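Local structure of putative 2OG-Fe(II) oxygenase family protein (3OOX) at residues Q68-K73 / R77-F82; R103-G108 / A113-N118; P107-R112 / V164-S169; G232-R237 / L269-D274. The protein is a putative iron(II)- and 2-oxoglutarate-dependent oxygenase that may form ethene from 2-oxoglutarate and oxidise L-arginine to guanidine and glutamate semialdehyde. All coordinates share one frame; numbering follows the deposited sequence.

Interaction 1: Q68-K73 / R77-F82. With EDO (1,2-ethanediol), chain D.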
# COMPACT_ATOMS: atom_id res chain seq x y z
N GLN A 68 -16.28 -9.66 -16.85
CA GLN A 68 -16.04 -11.09 -16.74
C GLN A 68 -15.29 -11.39 -15.45
O GLN A 68 -15.40 -12.48 -14.90
CB GLN A 68 -15.20 -11.58 -17.91
CG GLN A 68 -15.91 -11.52 -19.24
CD GLN A 68 -15.01 -11.95 -20.39
OE1 GLN A 68 -15.33 -12.88 -21.13
NE2 GLN A 68 -13.90 -11.25 -20.57
N TYR A 69 -14.51 -10.41 -14.98
CA TYR A 69 -13.60 -10.60 -13.84
C TYR A 69 -14.12 -9.90 -12.58
O TYR A 69 -13.38 -9.80 -11.58
CB TYR A 69 -12.20 -10.11 -14.20
CG TYR A 69 -11.73 -10.70 -15.51
CD1 TYR A 69 -11.37 -12.05 -15.57
CD2 TYR A 69 -11.73 -9.96 -16.68
CE1 TYR A 69 -11.01 -12.63 -16.77
CE2 TYR A 69 -11.35 -10.54 -17.90
CZ TYR A 69 -11.00 -11.88 -17.93
OH TYR A 69 -10.61 -12.48 -19.12
N ALA A 70 -15.36 -9.44 -12.64
CA ALA A 70 -16.03 -8.78 -11.50
C ALA A 70 -16.79 -9.78 -10.63
O ALA A 70 -17.05 -10.91 -11.05
CB ALA A 70 -17.00 -7.72 -12.00
N GLY A 71 -17.16 -9.33 -9.43
CA GLY A 71 -17.92 -10.14 -8.50
C GLY A 71 -17.15 -11.32 -7.94
O GLY A 71 -17.75 -12.30 -7.52
N VAL A 72 -15.83 -11.25 -7.96
CA VAL A 72 -14.98 -12.33 -7.45
C VAL A 72 -14.62 -12.00 -6.01
O VAL A 72 -13.88 -11.06 -5.74
CB VAL A 72 -13.71 -12.56 -8.31
CG1 VAL A 72 -12.85 -13.71 -7.77
CG2 VAL A 72 -14.11 -12.81 -9.76
N LYS A 73 -15.11 -12.81 -5.08
CA LYS A 73 -14.71 -12.71 -3.67
C LYS A 73 -14.85 -11.27 -3.15
O LYS A 73 -13.98 -10.74 -2.46
CB LYS A 73 -13.29 -13.24 -3.46
CG LYS A 73 -13.13 -14.70 -3.81
CD LYS A 73 -13.79 -15.60 -2.71
CE LYS A 73 -13.74 -17.04 -3.06
NZ LYS A 73 -14.44 -17.88 -1.95
N ARG A 77 -10.35 -10.08 -5.30
CA ARG A 77 -9.55 -10.54 -6.44
C ARG A 77 -10.24 -10.08 -7.69
O ARG A 77 -11.44 -9.99 -7.72
CB ARG A 77 -9.47 -12.08 -6.43
CG ARG A 77 -8.84 -12.71 -5.17
CD ARG A 77 -7.38 -12.45 -5.05
NE ARG A 77 -6.79 -13.07 -3.84
CZ ARG A 77 -6.58 -12.43 -2.69
NH1 ARG A 77 -6.90 -11.15 -2.53
NH2 ARG A 77 -6.02 -13.07 -1.66
N GLY A 78 -9.47 -9.76 -8.73
CA GLY A 78 -10.09 -9.34 -9.98
C GLY A 78 -10.57 -7.90 -10.01
O GLY A 78 -9.98 -7.01 -9.40
N TYR A 79 -11.64 -7.68 -10.76
CA TYR A 79 -12.06 -6.35 -11.19
C TYR A 79 -13.18 -5.80 -10.31
O TYR A 79 -14.10 -6.53 -9.91
CB TYR A 79 -12.52 -6.45 -12.64
CG TYR A 79 -13.05 -5.17 -13.22
CD1 TYR A 79 -12.22 -4.08 -13.37
CD2 TYR A 79 -14.36 -5.07 -13.64
CE1 TYR A 79 -12.68 -2.88 -13.92
CE2 TYR A 79 -14.86 -3.88 -14.20
CZ TYR A 79 -14.00 -2.79 -14.31
OH TYR A 79 -14.47 -1.61 -14.86
N ILE A 80 -13.12 -4.49 -10.03
CA ILE A 80 -14.22 -3.77 -9.40
C ILE A 80 -14.58 -2.62 -10.34
O ILE A 80 -13.74 -1.77 -10.64
CB ILE A 80 -13.82 -3.18 -8.02
CG1 ILE A 80 -13.31 -4.28 -7.07
CG2 ILE A 80 -15.01 -2.42 -7.44
CD1 ILE A 80 -12.83 -3.76 -5.71
N PRO A 81 -15.82 -2.60 -10.80
CA PRO A 81 -16.26 -1.54 -11.70
C PRO A 81 -16.56 -0.22 -11.01
O PRO A 81 -16.57 -0.14 -9.80
CB PRO A 81 -17.54 -2.11 -12.31
CG PRO A 81 -18.11 -2.91 -11.26
CD PRO A 81 -16.93 -3.54 -10.54
N PHE A 82 -16.79 0.80 -11.82
CA PHE A 82 -17.27 2.08 -11.34
C PHE A 82 -18.52 1.87 -10.50
O PHE A 82 -19.34 1.03 -10.81
CB PHE A 82 -17.56 3.04 -12.52
CG PHE A 82 -16.37 3.26 -13.41
CD1 PHE A 82 -15.23 3.88 -12.93
CD2 PHE A 82 -16.37 2.82 -14.73
CE1 PHE A 82 -14.12 4.08 -13.72
CE2 PHE A 82 -15.25 3.01 -15.54
CZ PHE A 82 -14.12 3.65 -15.03
C1 EDO D . -12.19 -18.27 0.91
O1 EDO D . -12.92 -17.19 0.31
C2 EDO D . -10.92 -18.49 0.08
O2 EDO D . -11.24 -18.93 -1.24
O HOH W 1 -16.53 -6.59 -8.52
O HOH W 2 -14.03 -8.94 -8.28

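Interaction 2: R103-G108 / A113-N118. With EDO (1,2-ethanediol), chain K.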
# COMPACT_ATOMS: atom_id res chain seq x y z
N ARG A 103 -1.74 -12.94 -3.31
CA ARG A 103 -0.61 -13.87 -3.41
C ARG A 103 -1.00 -15.13 -4.18
O ARG A 103 -2.04 -15.69 -3.91
CB ARG A 103 -0.13 -14.28 -2.02
CG ARG A 103 1.19 -15.08 -2.11
CD ARG A 103 1.89 -15.22 -0.79
NE ARG A 103 2.45 -13.94 -0.33
CZ ARG A 103 3.51 -13.32 -0.79
NH1 ARG A 103 4.27 -13.88 -1.72
NH2 ARG A 103 3.85 -12.15 -0.26
N ASP A 104 -0.11 -15.55 -5.08
CA ASP A 104 -0.23 -16.87 -5.73
C ASP A 104 0.44 -17.86 -4.79
O ASP A 104 1.66 -17.80 -4.57
CB ASP A 104 0.53 -16.93 -7.06
CG ASP A 104 -0.24 -16.33 -8.22
OD1 ASP A 104 -1.48 -16.48 -8.29
OD2 ASP A 104 0.42 -15.73 -9.09
N LEU A 105 -0.37 -18.78 -4.26
CA LEU A 105 0.10 -19.76 -3.30
C LEU A 105 0.39 -21.05 -4.04
O LEU A 105 -0.27 -21.37 -5.00
CB LEU A 105 -0.97 -20.03 -2.24
CG LEU A 105 -1.24 -18.85 -1.29
CD1 LEU A 105 -2.52 -19.11 -0.46
CD2 LEU A 105 -0.09 -18.53 -0.36
N PRO A 106 1.36 -21.82 -3.54
CA PRO A 106 1.61 -23.11 -4.15
C PRO A 106 0.46 -24.05 -3.91
O PRO A 106 -0.30 -23.86 -2.93
CB PRO A 106 2.84 -23.62 -3.42
CG PRO A 106 2.88 -22.91 -2.16
CD PRO A 106 2.26 -21.52 -2.43
N PRO A 107 0.32 -25.07 -4.76
CA PRO A 107 -0.68 -26.10 -4.49
C PRO A 107 -0.56 -26.65 -3.08
O PRO A 107 0.56 -26.84 -2.57
CB PRO A 107 -0.35 -27.19 -5.53
CG PRO A 107 0.32 -26.43 -6.64
CD PRO A 107 1.10 -25.36 -5.99
N GLY A 108 -1.71 -26.88 -2.44
CA GLY A 108 -1.75 -27.45 -1.11
C GLY A 108 -1.47 -26.52 0.05
O GLY A 108 -1.52 -26.94 1.21
N ALA A 113 -7.51 -22.03 2.20
CA ALA A 113 -8.88 -22.02 2.72
C ALA A 113 -9.42 -20.61 2.98
O ALA A 113 -10.65 -20.42 2.99
CB ALA A 113 -8.98 -22.86 3.97
N HIS A 114 -8.55 -19.61 3.17
CA HIS A 114 -9.03 -18.25 3.40
C HIS A 114 -8.45 -17.20 2.45
O HIS A 114 -8.88 -16.05 2.47
CB HIS A 114 -8.81 -17.80 4.84
CG HIS A 114 -7.37 -17.47 5.14
ND1 HIS A 114 -6.44 -18.45 5.42
CD2 HIS A 114 -6.72 -16.29 5.24
CE1 HIS A 114 -5.27 -17.88 5.66
NE2 HIS A 114 -5.41 -16.58 5.55
N MSE A 115 -7.50 -17.59 1.59
CA MSE A 115 -6.92 -16.70 0.58
C MSE A 115 -7.25 -17.20 -0.80
O MSE A 115 -6.77 -18.26 -1.24
CB MSE A 115 -5.39 -16.61 0.76
CG MSE A 115 -5.03 -15.74 1.89
SE MSE A 115 -3.17 -15.74 2.41
CE MSE A 115 -2.38 -15.30 0.73
N ALA A 116 -8.12 -16.45 -1.49
CA ALA A 116 -8.63 -16.89 -2.76
C ALA A 116 -7.60 -16.84 -3.88
O ALA A 116 -6.70 -15.99 -3.92
CB ALA A 116 -9.89 -16.03 -3.14
N ASP A 117 -7.77 -17.75 -4.84
CA ASP A 117 -6.95 -17.77 -6.02
C ASP A 117 -7.11 -16.47 -6.81
O ASP A 117 -8.18 -15.85 -6.81
CB ASP A 117 -7.35 -18.90 -6.98
CG ASP A 117 -6.99 -20.29 -6.47
OD1 ASP A 117 -6.23 -20.42 -5.50
OD2 ASP A 117 -7.50 -21.27 -7.08
N ASN A 118 -6.03 -16.07 -7.47
CA ASN A 118 -6.09 -14.96 -8.45
C ASN A 118 -6.89 -15.38 -9.68
O ASN A 118 -6.96 -16.56 -10.02
CB ASN A 118 -4.71 -14.52 -8.88
CG ASN A 118 -4.05 -13.66 -7.85
OD1 ASN A 118 -4.69 -12.75 -7.31
ND2 ASN A 118 -2.76 -13.97 -7.54
C1 EDO K . -12.60 -17.39 -7.14
O1 EDO K . -13.13 -17.76 -8.40
C2 EDO K . -11.12 -17.03 -7.34
O2 EDO K . -10.60 -16.69 -6.07
O HOH W 3 -4.44 -15.40 -2.45
O HOH W 4 -3.71 -17.88 -7.14

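Interaction 3: P107-R112 / V164-S169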
# COMPACT_ATOMS: atom_id res chain seq x y z
N PRO A 107 0.32 -25.07 -4.76
CA PRO A 107 -0.68 -26.10 -4.49
C PRO A 107 -0.56 -26.65 -3.08
O PRO A 107 0.56 -26.84 -2.57
CB PRO A 107 -0.35 -27.19 -5.53
CG PRO A 107 0.32 -26.43 -6.64
CD PRO A 107 1.10 -25.36 -5.99
N GLY A 108 -1.71 -26.88 -2.44
CA GLY A 108 -1.75 -27.45 -1.11
C GLY A 108 -1.47 -26.52 0.05
O GLY A 108 -1.52 -26.94 1.21
N HIS A 109 -1.17 -25.26 -0.21
CA HIS A 109 -0.81 -24.31 0.85
C HIS A 109 -1.93 -24.21 1.91
O HIS A 109 -3.12 -24.14 1.53
CB HIS A 109 -0.51 -22.95 0.27
CG HIS A 109 0.27 -22.07 1.17
ND1 HIS A 109 -0.27 -21.49 2.30
CD2 HIS A 109 1.57 -21.69 1.12
CE1 HIS A 109 0.67 -20.79 2.91
NE2 HIS A 109 1.81 -20.90 2.22
N ARG A 110 -1.55 -24.13 3.17
CA ARG A 110 -2.47 -24.07 4.31
C ARG A 110 -3.35 -22.82 4.29
O ARG A 110 -4.40 -22.82 4.93
CB ARG A 110 -1.72 -24.13 5.63
CG ARG A 110 -0.89 -22.92 5.95
CD ARG A 110 0.16 -23.18 7.06
NE ARG A 110 0.83 -21.98 7.49
CZ ARG A 110 1.83 -21.38 6.88
NH1 ARG A 110 2.33 -21.92 5.76
NH2 ARG A 110 2.38 -20.25 7.37
N PHE A 111 -2.91 -21.75 3.61
CA PHE A 111 -3.70 -20.51 3.56
C PHE A 111 -4.77 -20.51 2.48
O PHE A 111 -5.59 -19.58 2.42
CB PHE A 111 -2.82 -19.25 3.37
CG PHE A 111 -1.87 -18.94 4.49
CD1 PHE A 111 -1.98 -19.49 5.78
CD2 PHE A 111 -0.87 -18.02 4.25
CE1 PHE A 111 -1.08 -19.11 6.75
CE2 PHE A 111 0.01 -17.64 5.19
CZ PHE A 111 -0.08 -18.18 6.46
N ARG A 112 -4.81 -21.53 1.61
CA ARG A 112 -5.77 -21.52 0.54
C ARG A 112 -7.23 -21.48 1.03
O ARG A 112 -8.09 -20.95 0.32
CB ARG A 112 -5.55 -22.71 -0.39
CG ARG A 112 -4.33 -22.54 -1.26
CD ARG A 112 -4.05 -23.76 -2.16
NE ARG A 112 -3.28 -23.24 -3.27
CZ ARG A 112 -3.82 -22.64 -4.33
NH1 ARG A 112 -5.14 -22.63 -4.50
NH2 ARG A 112 -3.04 -22.10 -5.24
N VAL A 164 6.38 -11.90 7.40
CA VAL A 164 5.75 -11.49 6.15
C VAL A 164 5.81 -12.58 5.09
O VAL A 164 5.32 -12.41 3.99
CB VAL A 164 6.36 -10.19 5.59
CG1 VAL A 164 6.09 -9.04 6.57
CG2 VAL A 164 7.86 -10.33 5.26
N GLN A 165 6.39 -13.72 5.43
CA GLN A 165 6.43 -14.83 4.49
C GLN A 165 5.00 -15.29 4.15
O GLN A 165 4.19 -15.54 5.06
CB GLN A 165 7.21 -15.98 5.10
CG GLN A 165 7.35 -17.22 4.22
CD GLN A 165 8.30 -18.26 4.77
OE1 GLN A 165 9.47 -18.02 4.93
NE2 GLN A 165 7.78 -19.43 5.06
N ASP A 166 4.74 -15.45 2.86
CA ASP A 166 3.40 -15.79 2.38
C ASP A 166 2.32 -14.84 2.90
O ASP A 166 1.15 -15.23 2.97
CB ASP A 166 3.04 -17.27 2.66
CG ASP A 166 3.94 -18.25 1.90
OD1 ASP A 166 4.48 -17.83 0.88
OD2 ASP A 166 4.10 -19.39 2.36
N GLY A 167 2.71 -13.59 3.14
CA GLY A 167 1.77 -12.59 3.63
C GLY A 167 0.62 -12.35 2.66
O GLY A 167 0.79 -12.48 1.45
N ASN A 168 -0.52 -11.93 3.20
CA ASN A 168 -1.77 -11.78 2.45
C ASN A 168 -1.78 -10.42 1.75
O ASN A 168 -2.72 -9.63 1.89
CB ASN A 168 -2.95 -11.90 3.40
CG ASN A 168 -4.25 -12.24 2.69
OD1 ASN A 168 -4.34 -12.34 1.46
ND2 ASN A 168 -5.29 -12.42 3.52
N SER A 169 -0.71 -10.16 1.02
CA SER A 169 -0.47 -8.88 0.39
C SER A 169 -1.23 -8.72 -0.91
O SER A 169 -1.51 -9.70 -1.61
CB SER A 169 1.04 -8.65 0.19
OG SER A 169 1.70 -8.72 1.45
O HOH W 5 4.27 -17.92 6.45
O HOH W 6 4.76 -20.15 4.75

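Interaction 4: G232-R237 / L269-D274. With EDO (1,2-ethanediol), chain G.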
# COMPACT_ATOMS: atom_id res chain seq x y z
N GLY A 232 1.08 0.79 8.34
CA GLY A 232 -0.31 0.42 8.48
C GLY A 232 -0.63 -0.05 9.89
O GLY A 232 0.28 -0.24 10.73
N ASP A 233 -1.91 -0.30 10.14
CA ASP A 233 -2.36 -0.55 11.48
C ASP A 233 -1.72 -1.81 12.09
O ASP A 233 -1.55 -1.83 13.32
CB ASP A 233 -3.87 -0.73 11.52
CG ASP A 233 -4.64 0.55 11.26
OD1 ASP A 233 -4.04 1.65 11.24
OD2 ASP A 233 -5.86 0.43 11.06
N MSE A 234 -1.42 -2.85 11.31
CA MSE A 234 -0.81 -4.06 11.88
C MSE A 234 0.53 -3.74 12.52
O MSE A 234 0.85 -4.23 13.61
CB MSE A 234 -0.61 -5.15 10.81
CG MSE A 234 -1.86 -5.85 10.36
SE MSE A 234 -1.53 -7.03 8.84
CE MSE A 234 -3.30 -7.72 8.59
N LEU A 235 1.35 -2.92 11.84
CA LEU A 235 2.67 -2.59 12.35
C LEU A 235 2.55 -1.59 13.48
O LEU A 235 3.31 -1.65 14.47
CB LEU A 235 3.53 -2.08 11.20
CG LEU A 235 4.97 -1.69 11.50
CD1 LEU A 235 5.73 -2.80 12.24
CD2 LEU A 235 5.73 -1.35 10.20
N GLU A 236 1.61 -0.64 13.37
CA GLU A 236 1.33 0.28 14.47
C GLU A 236 1.03 -0.52 15.74
O GLU A 236 1.59 -0.23 16.82
CB GLU A 236 0.16 1.23 14.13
CG GLU A 236 -0.23 2.17 15.26
CD GLU A 236 -1.44 3.00 14.91
OE1 GLU A 236 -2.52 2.41 14.74
OE2 GLU A 236 -1.28 4.23 14.78
N ARG A 237 0.19 -1.56 15.62
CA ARG A 237 -0.20 -2.34 16.80
C ARG A 237 0.99 -3.12 17.36
O ARG A 237 1.23 -3.13 18.58
CB ARG A 237 -1.36 -3.27 16.46
CG ARG A 237 -1.74 -4.21 17.59
CD ARG A 237 -3.09 -4.82 17.39
NE ARG A 237 -3.35 -5.81 18.44
CZ ARG A 237 -4.54 -6.15 18.90
NH1 ARG A 237 -5.66 -5.56 18.46
NH2 ARG A 237 -4.64 -7.09 19.85
N LEU A 269 1.36 -4.43 1.73
CA LEU A 269 2.11 -5.52 2.30
C LEU A 269 1.51 -5.89 3.64
O LEU A 269 1.29 -5.01 4.49
CB LEU A 269 3.59 -5.15 2.45
CG LEU A 269 4.60 -6.27 2.65
CD1 LEU A 269 6.01 -5.79 2.17
CD2 LEU A 269 4.63 -6.76 4.09
N HIS A 270 1.19 -7.18 3.80
CA HIS A 270 0.57 -7.73 5.00
C HIS A 270 1.46 -8.79 5.62
O HIS A 270 2.25 -9.45 4.93
CB HIS A 270 -0.71 -8.48 4.64
CG HIS A 270 -1.89 -7.62 4.31
ND1 HIS A 270 -1.95 -6.73 3.24
CD2 HIS A 270 -3.12 -7.57 4.89
CE1 HIS A 270 -3.17 -6.20 3.19
NE2 HIS A 270 -3.89 -6.68 4.18
N PHE A 271 1.30 -8.96 6.93
CA PHE A 271 1.90 -10.08 7.62
C PHE A 271 1.24 -11.41 7.11
O PHE A 271 0.14 -11.46 6.59
CB PHE A 271 1.66 -10.00 9.13
CG PHE A 271 2.41 -8.92 9.84
CD1 PHE A 271 3.77 -8.79 9.70
CD2 PHE A 271 1.77 -8.08 10.75
CE1 PHE A 271 4.48 -7.81 10.36
CE2 PHE A 271 2.50 -7.13 11.47
CZ PHE A 271 3.85 -6.97 11.25
N ALA A 272 1.96 -12.51 7.35
CA ALA A 272 1.39 -13.84 7.29
C ALA A 272 0.13 -13.96 8.15
O ALA A 272 0.08 -13.47 9.28
CB ALA A 272 2.45 -14.84 7.78
N SER A 273 -0.88 -14.61 7.60
CA SER A 273 -2.19 -14.76 8.24
C SER A 273 -2.13 -15.33 9.65
O SER A 273 -2.83 -14.89 10.55
CB SER A 273 -3.07 -15.66 7.41
OG SER A 273 -3.37 -15.03 6.20
N ASP A 274 -1.25 -16.32 9.83
CA ASP A 274 -1.05 -16.96 11.12
C ASP A 274 0.00 -16.34 12.05
O ASP A 274 0.32 -16.92 13.11
CB ASP A 274 -0.78 -18.47 10.91
CG ASP A 274 0.45 -18.78 10.05
OD1 ASP A 274 1.14 -17.82 9.63
OD2 ASP A 274 0.77 -20.00 9.85
C1 EDO G . -8.34 -7.50 21.21
O1 EDO G . -6.97 -7.90 21.08
C2 EDO G . -8.60 -6.23 20.41
O2 EDO G . -8.35 -6.44 19.01

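Interaction 1: Q68-K73 / R77-F82
The ring of Tyr79 meets the methyl of Ala70 at its edge, CD2 to CB at 4.1 Å. One face of the same ring carries Pro81 N, offset toward the rim. The ring of Tyr69 takes Gln68 CB over the centre of one face. The two tyrosines touch through their CB atoms and their rings then part. A chi1 of 177°, trans to the amide nitrogen, swings the Tyr79 ring past Ala70 and away from the loop. The hydroxyls end on other partners: Tyr69 OH on Glu123 and Ala122 N, Tyr79 OH on Glu97.

One direct backbone bond joins the segments. Tyr79 N donates to Tyr69 O at 2.9 Å, nearly straight at 173°. Beyond it, Ala70 CA makes a C-H contact with Tyr79 O at 3.4 Å. Two waters fill in where the loop and strand 78-80 make no direct bond. One links Gly71 N to Tyr79 O, and the other accepts from Val72 N and lies by Arg77 O and Tyr79 O. Val72 CB rests 3.5 Å from Arg77 O. Its CG1 touches Arg77 CB, and the two side chains cross at about a right angle.

The loop after helix 63-66 thus folds back along strand 78-80, one of the two edge strands of the eight-stranded sheet. On its other side that strand pairs with strand 97-101, through Gly78 with His100 and Ile80 with Phe98.

Interaction 2: R103-G108 / A113-N118
The long loop between strand 97-101 and helix 127-152 doubles back on itself here, and its two limbs are joined by an Asp-Asn bond, two waters and a small apolar patch. Asn118 ND2 donates to Asp104 OD1 at 2.9 Å. The bond is fairly straight (159°) and lies in the amide plane, but it meets the oxygen from above the carboxylate plane. The two flat groups stand 82° apart. ND2 also has Gly102 O as an acceptor, so the amide has a second tie to the start of the loop. A water bridges the same corner by donating to Asp104 OD1 at 2.9 Å and accepting from Asn118 N. Another water spans the backbones, donating to Arg103 O and to Ala116 O.

The apolar patch is built on the selenomethionine Met115. Its chain bends at the last torsion (chi3 55°), which turns CE toward the first limb. CE then touches Arg103 CB at 3.7 Å and Leu105 CD1 at 4.0 Å. Met115 CB packs on the same Leu105 CD1, and the two side chains cross at about a right angle. The charged end of Arg103 leads away to Gly167 O and Asp139. O2 of an ethanediol, probably from the crystallisation liquor, donates to Asp117 O at 2.7 Å.

The arrangement is that of an irregular loop closed by side-chain and water bridges, without helix or strand pairing between its limbs.

Interaction 3: P107-R112 / V164-S169
His109 and Asp166 meet through one short hydrogen bond, NE2 to OD2 at 2.7 Å. The N-H points at the oxygen with an angle of 159°. Asp166 OD2 lies near the imidazole plane, at the ring edge, but the ring comes to it from above the carboxylate plane. The two planes are 77° apart.

The histidine is set by its own torsions and by its neighbour. With CG opposite the backbone N across the CA-CB bond (chi1 -161°), the ring reaches over to the loop at Asp166. Its other nitrogen, ND1, accepts from Phe111 N at 3.0 Å, almost in the ring plane. Both ring nitrogens are therefore engaged, and the ring's rotation is fixed. His109 CE1 also sits over one face of the Phe111 ring, offset toward the rim. Phe111 in turn presents its edge to the second loop: CE2 lies 3.5 Å from Asp166 O and 4.0 Å from Asp166 CB.

Asp166 lies in a type II beta turn from Val164 to Gly167. Its CG is trans to the carbonyl carbon, and this brings the carboxylate up to the imidazole. Arg110 approaches without a direct salt bridge, its NH1 4.6 Å from Asp166 OD2. A water bridges them, donating to OD2 at 2.6 Å and accepting from Arg110 NH1 and Gln165 NE2. A second water joins Arg110 NH2 to Gln165 O. Arg110 NH2 also forms a salt bridge with Asp274.

Since ND1 acts as acceptor and NE2 as donor, the bonding suits a neutral imidazole, and the nearby arginine would tend to stabilise the carboxylate.

Interaction 4: G232-R237 / L269-D274
Helix 233-238 begins at Gly232, its N-cap, and its first turn faces the irregular chain that follows strand 262-269, with Met234 and Phe271 nearest at 7.9 Å between CA atoms. The contact belongs to the double-stranded beta-helix (jelly-roll) fold expected for this oxygenase family, and joins the elements that follow two of its strands, 227-231 and 262-269. No hydrogen bond crosses it.

Met234 and Phe271 carry the contact between them, in a Met-aromatic arrangement. Met234, a selenomethionine, is modelled in two conformations, and the SE and CE contacts describe one of them. Its CB lies 3.7 Å from Phe271 CE2. Its SE is 5.0 Å from the centroid of the Phe271 ring, in an oblique position. The two side chains run past each other in opposite directions. The straight end of the Met234 chain (chi3 179°) places CE beyond the phenylalanine, at the neighbouring histidine. There CE touches His270 CD2 at 3.7 Å, again obliquely. His270 ND1 is bonded to Phe268 O.

Phe271 also meets the ring of Tyr275 at about 50° between planes, and touches Thr163 and Val164 of helix 161-164 and Ala298 of helix 298-309. Met234 packs on Phe301 of the same C-terminal helix. All four residues that touch across the contact are buried.

Further along the helix, Arg237 binds an ethanediol, probably from the crystallisation liquor, with NH1 to O2 at 2.9 Å and NH2 to O1. Within the contact, Met234 O lies in the plane of the Phe271 ring, at its edge, 4.0 Å from CE2.

In the fold
Interaction 4 is the buried contact of the set, closer to the chain centre and without a hydrogen bond across its segments, held by Met-aromatic and van der Waals contacts. Interactions 1, 2 and 3 lie further out, are partly buried, and rely on hydrogen bonds and waters. Interactions 2 and 3 share the loop after strand 97-101, with centres about 6 Å apart, and a salt bridge from Arg112 to Asp117 joins them. Arg77 ties interaction 1 to interaction 2 through Ala116 O. Between interactions 3 and 4, Ser169 bonds to buried His270, while Arg110 pairs with Asp274 at the surface. His114 of interaction 2 also reaches Ser273 there. Interactions 1 and 4 do not touch.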